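Flavodoxin (Bacillus cereus, PDB 6GAQ) binds flavin mononucleotide and probably serves as a low-potential electron donor to a number of redox enzymes. Local coordinates at residues E126-E131 against E141-F146; I11-A16 against H38-Q43. All blocks are in the same frame, centred on the assembly; numbering follows the deposited sequence.

Contact 1: E126-E131 against E141-F146; sequences EGLKIE and EKCSNF. With CA (calcium ion), chain E.
L128 and F146 make the close apolar contact here: CB of L128 sits over one face of the F146 ring, 3.7 Å from the ring centroid and 18° off its normal, a CH-pi contact. F146 has CG anti to its backbone N (chi1 180°), which sets CG on the strand side. At the ring edge, in plane, the carbonyl oxygen of E126 lies 3.3 Å from F146 CE1. The two methyls of L128 divide the helix between them: CD1 packs against CB and the carbonyl oxygen of K142, while CD2 lies 4.0 Å from C143 SG. The same sulfur is approached by I130 CD1 at 3.9 Å, and that methyl also rests against the aliphatic part of K142. The K142 chain runs past I130 in the opposite direction and bends at chi3 (79°); its ammonium donates to the carbonyl oxygen of K129, NZ to O 2.9 Å, in the carbonyl plane. D139 OD2 forms a weak, long ion pair with the same NZ. I25 of helix 21-35 touches L128, I130 and C143. At the strand's end, E131 O binds the calcium ion at 2.5 Å, alongside water 1, A133 O and D139 OD1. This is the antiparallel packing of the last strand and the C-terminal helix of the flavodoxin fold, with a calcium ion tying the strand end and the connecting loop to the first turn of the helix.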
loop_
_atom_site.group_PDB
_atom_site.type_symbol
_atom_site.label_atom_id
_atom_site.label_comp_id
_atom_site.label_asym_id
_atom_site.label_seq_id
_atom_site.Cartn_x
_atom_site.Cartn_y
_atom_site.Cartn_z
ATOM N N GLU A 126 -4.322 7.705 7.188
ATOM C CA GLU A 126 -4.507 6.366 7.726
ATOM C C GLU A 126 -4.762 5.370 6.601
ATOM O O GLU A 126 -5.306 5.710 5.547
ATOM C CB GLU A 126 -5.666 6.352 8.726
ATOM C CG GLU A 126 -5.874 5.031 9.457
ATOM C CD GLU A 126 -4.625 4.552 10.175
ATOM O OE1 GLU A 126 -3.920 5.391 10.775
ATOM O OE2 GLU A 126 -4.352 3.334 10.140
ATOM N N GLY A 127 -4.358 4.124 6.837
ATOM C CA GLY A 127 -4.405 3.126 5.790
ATOM C C GLY A 127 -5.819 2.751 5.390
ATOM O O GLY A 127 -6.772 2.870 6.162
ATOM N N LEU A 128 -5.942 2.288 4.148
ATOM C CA LEU A 128 -7.203 1.799 3.611
ATOM C C LEU A 128 -7.347 0.315 3.928
ATOM O O LEU A 128 -6.462 -0.484 3.603
ATOM C CB LEU A 128 -7.269 2.032 2.101
ATOM C CG LEU A 128 -8.240 1.185 1.278
ATOM C CD1 LEU A 128 -9.681 1.585 1.561
ATOM C CD2 LEU A 128 -7.921 1.305 -0.207
ATOM N N LYS A 129 -8.457 -0.047 4.566
ATOM C CA LYS A 129 -8.728 -1.421 4.975
ATOM C C LYS A 129 -9.969 -1.909 4.239
ATOM O O LYS A 129 -11.082 -1.447 4.511
ATOM C CB LYS A 129 -8.904 -1.509 6.489
ATOM C CG LYS A 129 -7.889 -0.676 7.253
ATOM C CD LYS A 129 -7.923 -0.970 8.736
ATOM C CE LYS A 129 -7.988 0.319 9.535
ATOM N NZ LYS A 129 -7.097 1.381 8.990
ATOM N N ILE A 130 -9.774 -2.836 3.306
ATOM C CA ILE A 130 -10.852 -3.425 2.520
ATOM C C ILE A 130 -11.008 -4.876 2.958
ATOM O O ILE A 130 -10.014 -5.541 3.268
ATOM C CB ILE A 130 -10.556 -3.325 1.008
ATOM C CG1 ILE A 130 -10.582 -1.865 0.547
ATOM C CG2 ILE A 130 -11.527 -4.176 0.185
ATOM C CD1 ILE A 130 -11.980 -1.290 0.357
ATOM N N GLU A 131 -12.248 -5.363 3.003
ATOM C CA GLU A 131 -12.494 -6.756 3.350
ATOM C C GLU A 131 -12.654 -7.568 2.075
ATOM O O GLU A 131 -13.559 -7.306 1.267
ATOM C CB GLU A 131 -13.719 -6.899 4.254
ATOM C CG GLU A 131 -14.293 -8.316 4.311
ATOM C CD GLU A 131 -15.142 -8.562 5.549
ATOM O OE1 GLU A 131 -15.138 -9.702 6.061
ATOM O OE2 GLU A 131 -15.815 -7.622 6.016
ATOM N N GLU A 141 -16.000 2.886 -3.610
ATOM C CA GLU A 141 -15.988 4.262 -3.126
ATOM C C GLU A 141 -14.984 4.451 -1.996
ATOM O O GLU A 141 -14.464 5.558 -1.816
ATOM C CB GLU A 141 -17.390 4.672 -2.676
ATOM C CG GLU A 141 -18.320 5.025 -3.827
ATOM C CD GLU A 141 -19.405 6.002 -3.424
ATOM O OE1 GLU A 141 -20.030 5.795 -2.362
ATOM O OE2 GLU A 141 -19.631 6.979 -4.169
ATOM N N LYS A 142 -14.702 3.397 -1.228
ATOM C CA LYS A 142 -13.642 3.477 -0.228
ATOM C C LYS A 142 -12.287 3.687 -0.892
ATOM O O LYS A 142 -11.497 4.539 -0.466
ATOM C CB LYS A 142 -13.628 2.211 0.632
ATOM C CG LYS A 142 -14.569 2.252 1.825
ATOM C CD LYS A 142 -14.783 0.863 2.412
ATOM C CE LYS A 142 -13.611 0.440 3.285
ATOM N NZ LYS A 142 -13.843 -0.890 3.914
ATOM N N CYS A 143 -12.004 2.917 -1.946
ATOM C CA CYS A 143 -10.752 3.089 -2.675
ATOM C C CYS A 143 -10.703 4.441 -3.376
ATOM O O CYS A 143 -9.648 5.085 -3.421
ATOM C CB CYS A 143 -10.575 1.958 -3.687
ATOM S SG CYS A 143 -10.649 0.292 -2.988
ATOM N N SER A 144 -11.836 4.884 -3.928
ATOM C CA SER A 144 -11.866 6.158 -4.641
ATOM C C SER A 144 -11.576 7.325 -3.706
ATOM O O SER A 144 -10.853 8.258 -4.073
ATOM C CB SER A 144 -13.220 6.340 -5.327
ATOM O OG SER A 144 -13.236 7.513 -6.121
ATOM N N ASN A 145 -12.129 7.290 -2.491
ATOM C CA ASN A 145 -11.869 8.362 -1.534
ATOM C C ASN A 145 -10.426 8.328 -1.044
ATOM O O ASN A 145 -9.798 9.379 -0.873
ATOM C CB ASN A 145 -12.836 8.262 -0.354
ATOM C CG ASN A 145 -14.282 8.441 -0.768
ATOM O OD1 ASN A 145 -14.576 9.076 -1.781
ATOM N ND2 ASN A 145 -15.195 7.878 0.014
ATOM N N PHE A 146 -9.887 7.129 -0.813
ATOM C CA PHE A 146 -8.517 7.006 -0.323
ATOM C C PHE A 146 -7.520 7.559 -1.334
ATOM O O PHE A 146 -6.620 8.330 -0.979
ATOM C CB PHE A 146 -8.213 5.541 -0.003
ATOM C CG PHE A 146 -6.819 5.305 0.509
ATOM C CD1 PHE A 146 -6.524 5.464 1.853
ATOM C CD2 PHE A 146 -5.807 4.913 -0.352
ATOM C CE1 PHE A 146 -5.243 5.244 2.327
ATOM C CE2 PHE A 146 -4.525 4.694 0.115
ATOM C CZ PHE A 146 -4.243 4.859 1.457
HETATM CA CA CA E . -15.413 -6.415 -0.108
HETATM O O HOH W 1 -16.125 -8.769 -0.292
#

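Contact 2: I11-A16 against H38-Q43; sequences ILIAYA and HEVVLQ
I11-A16 and V40-Q43 run side by side as parallel strands, their axes 4.8 Å apart and 15° from parallel, and five backbone hydrogen bonds join them from I11 N to E39 O through to Y15 N to Q43 O. I13 bonds through both of its backbone polar atoms: N donates to V41 O at 2.8 Å, and O accepts from Q43 N at 2.9 Å in a nearly straight bond (176° at the hydrogen). On the face that carries I11, I13, V40 and L42, the side chain of I13 divides its contacts between two branches. CD1 of I13 meets V40 CG1 at 3.7 Å, whereas its CG2 branch touches L42 CD1 at 3.8 Å. One step along, Y15 has CG between the backbone N and the carbonyl carbon (chi1 71°). Its ring meets the neighbouring strand obliquely, with CD2 3.2 Å from Q43 O and CE2 4.0 Å from L42 CG. At the other end I11 CD1 lies 4.0 Å from H38 CD2. On the face of L12, V41 and Q43, L12 CD1 touches V41 O and lies near Q43 CB. Strand 40-44 is an outermost strand of the sheet; strand 11-16 bonds on its other edge to strand 58-63 through L12 and A14. Helix 21-35, the crossover of this beta-alpha-beta unit, covers the face of V40 and L42 with L33, D34 and D27, and touches Y15 with E23.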
loop_
_atom_site.group_PDB
_atom_site.type_symbol
_atom_site.label_atom_id
_atom_site.label_comp_id
_atom_site.label_asym_id
_atom_site.label_seq_id
_atom_site.Cartn_x
_atom_site.Cartn_y
_atom_site.Cartn_z
ATOM N N ILE A 11 4.654 8.592 -8.306
ATOM C CA ILE A 11 4.007 7.759 -7.300
ATOM C C ILE A 11 4.180 6.294 -7.674
ATOM O O ILE A 11 3.997 5.912 -8.836
ATOM C CB ILE A 11 2.515 8.116 -7.145
ATOM C CG1 ILE A 11 2.364 9.573 -6.701
ATOM C CG2 ILE A 11 1.844 7.191 -6.140
ATOM C CD1 ILE A 11 0.937 9.978 -6.398
ATOM N N LEU A 12 4.535 5.478 -6.684
ATOM C CA LEU A 12 4.727 4.046 -6.866
ATOM C C LEU A 12 3.725 3.281 -6.015
ATOM O O LEU A 12 3.510 3.609 -4.843
ATOM C CB LEU A 12 6.154 3.630 -6.494
ATOM C CG LEU A 12 6.358 2.196 -5.996
ATOM C CD1 LEU A 12 6.271 1.202 -7.146
ATOM C CD2 LEU A 12 7.686 2.064 -5.268
ATOM N N ILE A 13 3.115 2.259 -6.610
ATOM C CA ILE A 13 2.186 1.375 -5.916
ATOM C C ILE A 13 2.813 -0.014 -5.916
ATOM O O ILE A 13 2.787 -0.718 -6.932
ATOM C CB ILE A 13 0.798 1.359 -6.565
ATOM C CG1 ILE A 13 0.201 2.767 -6.585
ATOM C CG2 ILE A 13 -0.125 0.403 -5.823
ATOM C CD1 ILE A 13 -1.096 2.865 -7.352
ATOM N N ALA A 14 3.385 -0.408 -4.782
ATOM C CA ALA A 14 3.953 -1.738 -4.604
ATOM C C ALA A 14 2.993 -2.565 -3.758
ATOM O O ALA A 14 2.671 -2.183 -2.628
ATOM C CB ALA A 14 5.331 -1.666 -3.946
ATOM N N TYR A 15 2.534 -3.690 -4.303
ATOM C CA TYR A 15 1.503 -4.486 -3.658
ATOM C C TYR A 15 1.916 -5.949 -3.582
ATOM O O TYR A 15 2.641 -6.457 -4.443
ATOM C CB TYR A 15 0.154 -4.363 -4.391
ATOM C CG TYR A 15 0.106 -5.048 -5.740
ATOM C CD1 TYR A 15 -0.344 -6.358 -5.863
ATOM C CD2 TYR A 15 0.500 -4.381 -6.892
ATOM C CE1 TYR A 15 -0.390 -6.985 -7.093
ATOM C CE2 TYR A 15 0.456 -5.000 -8.127
ATOM C CZ TYR A 15 0.009 -6.302 -8.223
ATOM O OH TYR A 15 -0.038 -6.923 -9.449
ATOM N N ALA A 16 1.438 -6.620 -2.535
ATOM C CA ALA A 16 1.583 -8.062 -2.367
ATOM C C ALA A 16 0.189 -8.671 -2.414
ATOM O O ALA A 16 -0.641 -8.400 -1.539
ATOM C CB ALA A 16 2.284 -8.399 -1.054
ATOM N N HIS A 38 -0.490 12.450 -12.674
ATOM C CA HIS A 38 0.649 11.874 -11.981
ATOM C C HIS A 38 1.215 10.701 -12.777
ATOM O O HIS A 38 0.547 10.115 -13.634
ATOM C CB HIS A 38 0.248 11.394 -10.583
ATOM C CG HIS A 38 -0.092 12.497 -9.628
ATOM N ND1 HIS A 38 0.599 13.688 -9.584
ATOM C CD2 HIS A 38 -1.049 12.581 -8.672
ATOM C CE1 HIS A 38 0.083 14.460 -8.644
ATOM N NE2 HIS A 38 -0.919 13.813 -8.077
ATOM N N GLU A 39 2.465 10.356 -12.475
ATOM C CA GLU A 39 3.143 9.220 -13.092
ATOM C C GLU A 39 3.080 8.050 -12.116
ATOM O O GLU A 39 3.781 8.045 -11.098
ATOM C CB GLU A 39 4.585 9.578 -13.442
ATOM C CG GLU A 39 4.970 9.289 -14.883
ATOM C CD GLU A 39 6.350 9.812 -15.228
ATOM O OE1 GLU A 39 6.929 10.551 -14.405
ATOM O OE2 GLU A 39 6.854 9.484 -16.323
ATOM N N VAL A 40 2.247 7.062 -12.425
ATOM C CA VAL A 40 1.883 6.009 -11.484
ATOM C C VAL A 40 2.433 4.685 -11.997
ATOM O O VAL A 40 1.982 4.169 -13.027
ATOM C CB VAL A 40 0.364 5.935 -11.281
ATOM C CG1 VAL A 40 0.023 4.986 -10.144
ATOM C CG2 VAL A 40 -0.196 7.323 -11.020
ATOM N N VAL A 41 3.398 4.124 -11.268
ATOM C CA VAL A 41 3.976 2.819 -11.570
ATOM C C VAL A 41 3.357 1.785 -10.640
ATOM O O VAL A 41 3.178 2.038 -9.441
ATOM C CB VAL A 41 5.512 2.846 -11.434
ATOM C CG1 VAL A 41 6.098 1.450 -11.611
ATOM C CG2 VAL A 41 6.117 3.811 -12.441
ATOM N N LEU A 42 3.024 0.619 -11.192
ATOM C CA LEU A 42 2.354 -0.451 -10.464
ATOM C C LEU A 42 3.250 -1.682 -10.472
ATOM O O LEU A 42 3.531 -2.239 -11.538
ATOM C CB LEU A 42 0.995 -0.760 -11.099
ATOM C CG LEU A 42 0.020 -1.695 -10.385
ATOM C CD1 LEU A 42 -0.715 -0.960 -9.275
ATOM C CD2 LEU A 42 -0.965 -2.279 -11.386
ATOM N N GLN A 43 3.692 -2.108 -9.288
ATOM C CA GLN A 43 4.651 -3.197 -9.174
ATOM C C GLN A 43 4.266 -4.130 -8.036
ATOM O O GLN A 43 3.613 -3.724 -7.072
ATOM C CB GLN A 43 6.075 -2.674 -8.933
ATOM C CG GLN A 43 6.746 -2.072 -10.152
ATOM C CD GLN A 43 8.228 -1.829 -9.936
ATOM O OE1 GLN A 43 8.762 -2.098 -8.859
ATOM N NE2 GLN A 43 8.899 -1.317 -10.960
#

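In the fold
Both contacts belong to the one five-stranded parallel sheet, at its opposite margins: contact 2 joins the outermost strand 40-44 to strand 11-16, and contact 1 packs the other outermost strand, 122-131, against the C-terminal helix. Their centres are 16 Å apart and their nearest atoms about 8 Å, so they do not touch. Helix 21-35 packs against both contacts. The flavin mononucleotide is near both: the side chains of Y15 and of I130 each come within about 7 Å of it, and Y15 adjoins the FMN-binding S17 and T22. In contact 1 the side chain of K129 is about 4 Å from that of C106, another FMN-binding residue.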